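Local coordinates for uncharacterized egV family protein COG1307 (Ruminococcus gnavus, PDB 3JR7), which is a DegV-family protein of unknown function that probably binds lipids such as fatty acids, at residues A[248-254]-A[275-281]. Residue numbers count along the deposited sequence, not the author numbering.
Sequences ILAIAHC and SSFIVDT
Six backbone hydrogen bonds join 248-254 to 275-281; strands 248-253 and 275-280 run parallel, with their axes 4.6 Å apart at closest approach and 14° between their directions. Leu-249 N donates to Ser-275 O (2.9 Å) and Phe-277 N to Leu-249 O (3.0 Å); Ile-251 N reaches Phe-277 O (2.9 Å) and Val-279 N reaches Ile-251 O (2.8 Å). His-253 closes the series, its N giving to Val-279 O (3.0 Å) and its O accepting from Thr-281 N (3.0 Å). The register therefore sets Leu-249 beside Ser-276, Ile-251 beside Ile-278 and His-253 beside Asp-280. Thr-281 OG1 is hydrogen-bonded to Thr-286 OG1, and Ser-276 OG to Gln-264 NE2.

On the face of Ala-250 and Ala-252, Phe-277 (chi1 p) lays its ring over Ala-250 CB, a CH-pi contact 4.0 Å from CB to the centroid, while Val-279 CG2 meets Ala-252 CB at 3.8 Å. On the other face, Ile-251 CB lies 4.1 Å from Ile-278 CG1, both residues m,t, and His-253 (chi1 p) swings its ring over Asp-280 CA.

This is a right-handed beta-alpha-beta crossover: helix 257-270 covers the Ile-251/Ile-278 face, helix 141-155 packs against the alanine face, and strand 294-297 flanks 248-253 antiparallel, leaving 275-280 outermost within the chain.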
ATOM      1  N   ILE A 248      -8.209  -0.278 -12.506  1.00 27.53           N
ATOM      2  CA  ILE A 248      -8.566   0.818 -11.645  1.00 26.21           C
ATOM      3  C   ILE A 248      -7.244   1.492 -11.261  1.00 25.14           C
ATOM      4  O   ILE A 248      -6.250   0.823 -10.945  1.00 24.49           O
ATOM      5  CB  ILE A 248      -9.334   0.316 -10.406  1.00 26.89           C
ATOM      6  CG1 ILE A 248     -10.617  -0.417 -10.843  1.00 28.56           C
ATOM      7  CG2 ILE A 248      -9.618   1.456  -9.453  1.00 26.06           C
ATOM      8  CD1 ILE A 248     -11.572  -0.825  -9.655  1.00 33.16           C
ATOM      9  N   LEU A 249      -7.210   2.821 -11.338  1.00 24.14           N
ATOM     10  CA  LEU A 249      -6.038   3.554 -10.943  1.00 23.68           C
ATOM     11  C   LEU A 249      -6.280   4.167  -9.567  1.00 22.80           C
ATOM     12  O   LEU A 249      -7.338   4.705  -9.291  1.00 22.81           O
ATOM     13  CB  LEU A 249      -5.697   4.625 -11.986  1.00 23.76           C
ATOM     14  CG  LEU A 249      -4.412   5.379 -11.655  1.00 25.73           C
ATOM     15  CD1 LEU A 249      -3.497   5.515 -12.911  1.00 28.57           C
ATOM     16  CD2 LEU A 249      -4.791   6.706 -11.042  1.00 28.68           C
ATOM     17  N   ALA A 250      -5.293   4.072  -8.701  1.00 21.58           N
ATOM     18  CA  ALA A 250      -5.406   4.581  -7.356  1.00 21.33           C
ATOM     19  C   ALA A 250      -4.329   5.578  -7.082  1.00 21.19           C
ATOM     20  O   ALA A 250      -3.167   5.418  -7.503  1.00 21.12           O
ATOM     21  CB  ALA A 250      -5.374   3.429  -6.298  1.00 20.30           C
ATOM     22  N   ILE A 251      -4.714   6.618  -6.351  1.00 21.85           N
ATOM     23  CA  ILE A 251      -3.796   7.662  -5.913  1.00 22.21           C
ATOM     24  C   ILE A 251      -3.937   7.903  -4.407  1.00 21.87           C
ATOM     25  O   ILE A 251      -5.023   8.160  -3.921  1.00 21.80           O
ATOM     26  CB  ILE A 251      -4.041   8.987  -6.657  1.00 22.35           C
ATOM     27  CG1 ILE A 251      -3.865   8.811  -8.157  1.00 23.32           C
ATOM     28  CG2 ILE A 251      -3.089  10.080  -6.176  1.00 21.05           C
ATOM     29  CD1 ILE A 251      -4.575   9.864  -8.964  1.00 22.96           C
ATOM     30  N   ALA A 252      -2.850   7.806  -3.665  1.00 21.31           N
ATOM     31  CA  ALA A 252      -2.860   8.200  -2.282  1.00 21.30           C
ATOM     32  C   ALA A 252      -2.011   9.439  -2.139  1.00 21.63           C
ATOM     33  O   ALA A 252      -0.971   9.573  -2.802  1.00 22.40           O
ATOM     34  CB  ALA A 252      -2.329   7.081  -1.383  1.00 21.93           C
ATOM     35  N   HIS A 253      -2.452  10.351  -1.275  1.00 21.79           N
ATOM     36  CA  HIS A 253      -1.740  11.599  -1.027  1.00 22.14           C
ATOM     37  C   HIS A 253      -1.664  11.838   0.457  1.00 22.70           C
ATOM     38  O   HIS A 253      -2.546  11.398   1.216  1.00 22.77           O
ATOM     39  CB  HIS A 253      -2.436  12.777  -1.724  1.00 22.80           C
ATOM     40  CG  HIS A 253      -3.682  13.215  -1.031  1.00 22.53           C
ATOM     41  ND1 HIS A 253      -4.912  12.644  -1.267  1.00 25.18           N
ATOM     42  CD2 HIS A 253      -3.875  14.136  -0.063  1.00 19.68           C
ATOM     43  CE1 HIS A 253      -5.819  13.224  -0.494  1.00 22.41           C
ATOM     44  NE2 HIS A 253      -5.213  14.120   0.254  1.00 23.63           N
ATOM     45  N   CYS A 254      -0.571  12.465   0.877  1.00 22.47           N
ATOM     46  CA  CYS A 254      -0.399  12.840   2.267  1.00 23.78           C
ATOM     47  C   CYS A 254      -0.549  14.359   2.407  1.00 23.99           C
ATOM     48  O   CYS A 254       0.411  15.088   2.183  1.00 23.73           O
ATOM     49  CB  CYS A 254       0.986  12.430   2.756  1.00 23.01           C
ATOM     50  SG  CYS A 254       1.211  12.754   4.524  1.00 26.11           S
ATOM     51  N   SER A 275     -11.643   3.152 -13.986  1.00 31.03           N
ATOM     52  CA  SER A 275     -12.017   4.152 -13.023  1.00 30.12           C
ATOM     53  C   SER A 275     -10.787   4.479 -12.190  1.00 28.40           C
ATOM     54  O   SER A 275      -9.750   3.792 -12.272  1.00 26.07           O
ATOM     55  CB  SER A 275     -13.146   3.646 -12.093  1.00 30.68           C
ATOM     56  OG  SER A 275     -12.729   2.519 -11.332  1.00 30.85           O
ATOM     57  N   SER A 276     -10.904   5.532 -11.393  1.00 27.94           N
ATOM     58  CA  SER A 276      -9.842   5.866 -10.460  1.00 27.88           C
ATOM     59  C   SER A 276     -10.390   6.447  -9.165  1.00 27.02           C
ATOM     60  O   SER A 276     -11.532   6.921  -9.097  1.00 26.44           O
ATOM     61  CB  SER A 276      -8.842   6.841 -11.102  1.00 27.88           C
ATOM     62  OG  SER A 276      -9.444   8.122 -11.294  1.00 30.47           O
ATOM     63  N   PHE A 277      -9.557   6.424  -8.140  1.00 24.46           N
ATOM     64  CA  PHE A 277      -9.911   7.055  -6.943  1.00 24.10           C
ATOM     65  C   PHE A 277      -8.708   7.575  -6.220  1.00 24.21           C
ATOM     66  O   PHE A 277      -7.576   7.137  -6.474  1.00 22.62           O
ATOM     67  CB  PHE A 277     -10.693   6.078  -6.067  1.00 24.77           C
ATOM     68  CG  PHE A 277      -9.899   4.900  -5.609  1.00 24.04           C
ATOM     69  CD1 PHE A 277      -9.130   4.973  -4.453  1.00 24.87           C
ATOM     70  CD2 PHE A 277      -9.942   3.711  -6.315  1.00 25.01           C
ATOM     71  CE1 PHE A 277      -8.395   3.880  -4.018  1.00 24.61           C
ATOM     72  CE2 PHE A 277      -9.213   2.571  -5.846  1.00 25.97           C
ATOM     73  CZ  PHE A 277      -8.442   2.684  -4.721  1.00 24.04           C
ATOM     74  N   ILE A 278      -8.980   8.506  -5.292  1.00 24.45           N
ATOM     75  CA  ILE A 278      -7.978   9.167  -4.473  1.00 24.08           C
ATOM     76  C   ILE A 278      -8.275   8.924  -3.007  1.00 24.28           C
ATOM     77  O   ILE A 278      -9.448   8.996  -2.591  1.00 26.36           O
ATOM     78  CB  ILE A 278      -7.992  10.709  -4.739  1.00 24.54           C
ATOM     79  CG1 ILE A 278      -7.587  11.027  -6.193  1.00 23.82           C
ATOM     80  CG2 ILE A 278      -7.093  11.417  -3.789  1.00 24.07           C
ATOM     81  CD1 ILE A 278      -7.732  12.531  -6.572  1.00 26.24           C
ATOM     82  N   VAL A 279      -7.251   8.645  -2.219  1.00 23.45           N
ATOM     83  CA  VAL A 279      -7.389   8.452  -0.767  1.00 23.50           C
ATOM     84  C   VAL A 279      -6.309   9.159  -0.005  1.00 23.63           C
ATOM     85  O   VAL A 279      -5.210   9.397  -0.533  1.00 22.77           O
ATOM     86  CB  VAL A 279      -7.303   6.976  -0.322  1.00 23.58           C
ATOM     87  CG1 VAL A 279      -8.499   6.291  -0.716  1.00 25.02           C
ATOM     88  CG2 VAL A 279      -5.992   6.283  -0.866  1.00 21.19           C
ATOM     89  N   ASP A 280      -6.619   9.458   1.255  1.00 23.64           N
ATOM     90  CA  ASP A 280      -5.654   9.964   2.206  1.00 24.71           C
ATOM     91  C   ASP A 280      -4.786   8.830   2.652  1.00 24.41           C
ATOM     92  O   ASP A 280      -5.270   7.716   2.856  1.00 25.51           O
ATOM     93  CB  ASP A 280      -6.327  10.578   3.433  1.00 25.08           C
ATOM     94  CG  ASP A 280      -7.106  11.840   3.082  1.00 26.56           C
ATOM     95  OD1 ASP A 280      -6.463  12.859   2.851  1.00 25.15           O
ATOM     96  OD2 ASP A 280      -8.333  11.763   2.950  1.00 29.92           O
ATOM     97  N   THR A 281      -3.513   9.117   2.822  1.00 23.30           N
ATOM     98  CA  THR A 281      -2.575   8.091   3.266  1.00 23.60           C
ATOM     99  C   THR A 281      -2.893   7.553   4.690  1.00 23.48           C
ATOM    100  O   THR A 281      -3.283   8.298   5.600  1.00 23.46           O
ATOM    101  CB  THR A 281      -1.150   8.599   3.273  1.00 23.28           C
ATOM    102  OG1 THR A 281      -1.107   9.892   3.873  1.00 23.43           O
ATOM    103  CG2 THR A 281      -0.569   8.670   1.865  1.00 23.44           C
TER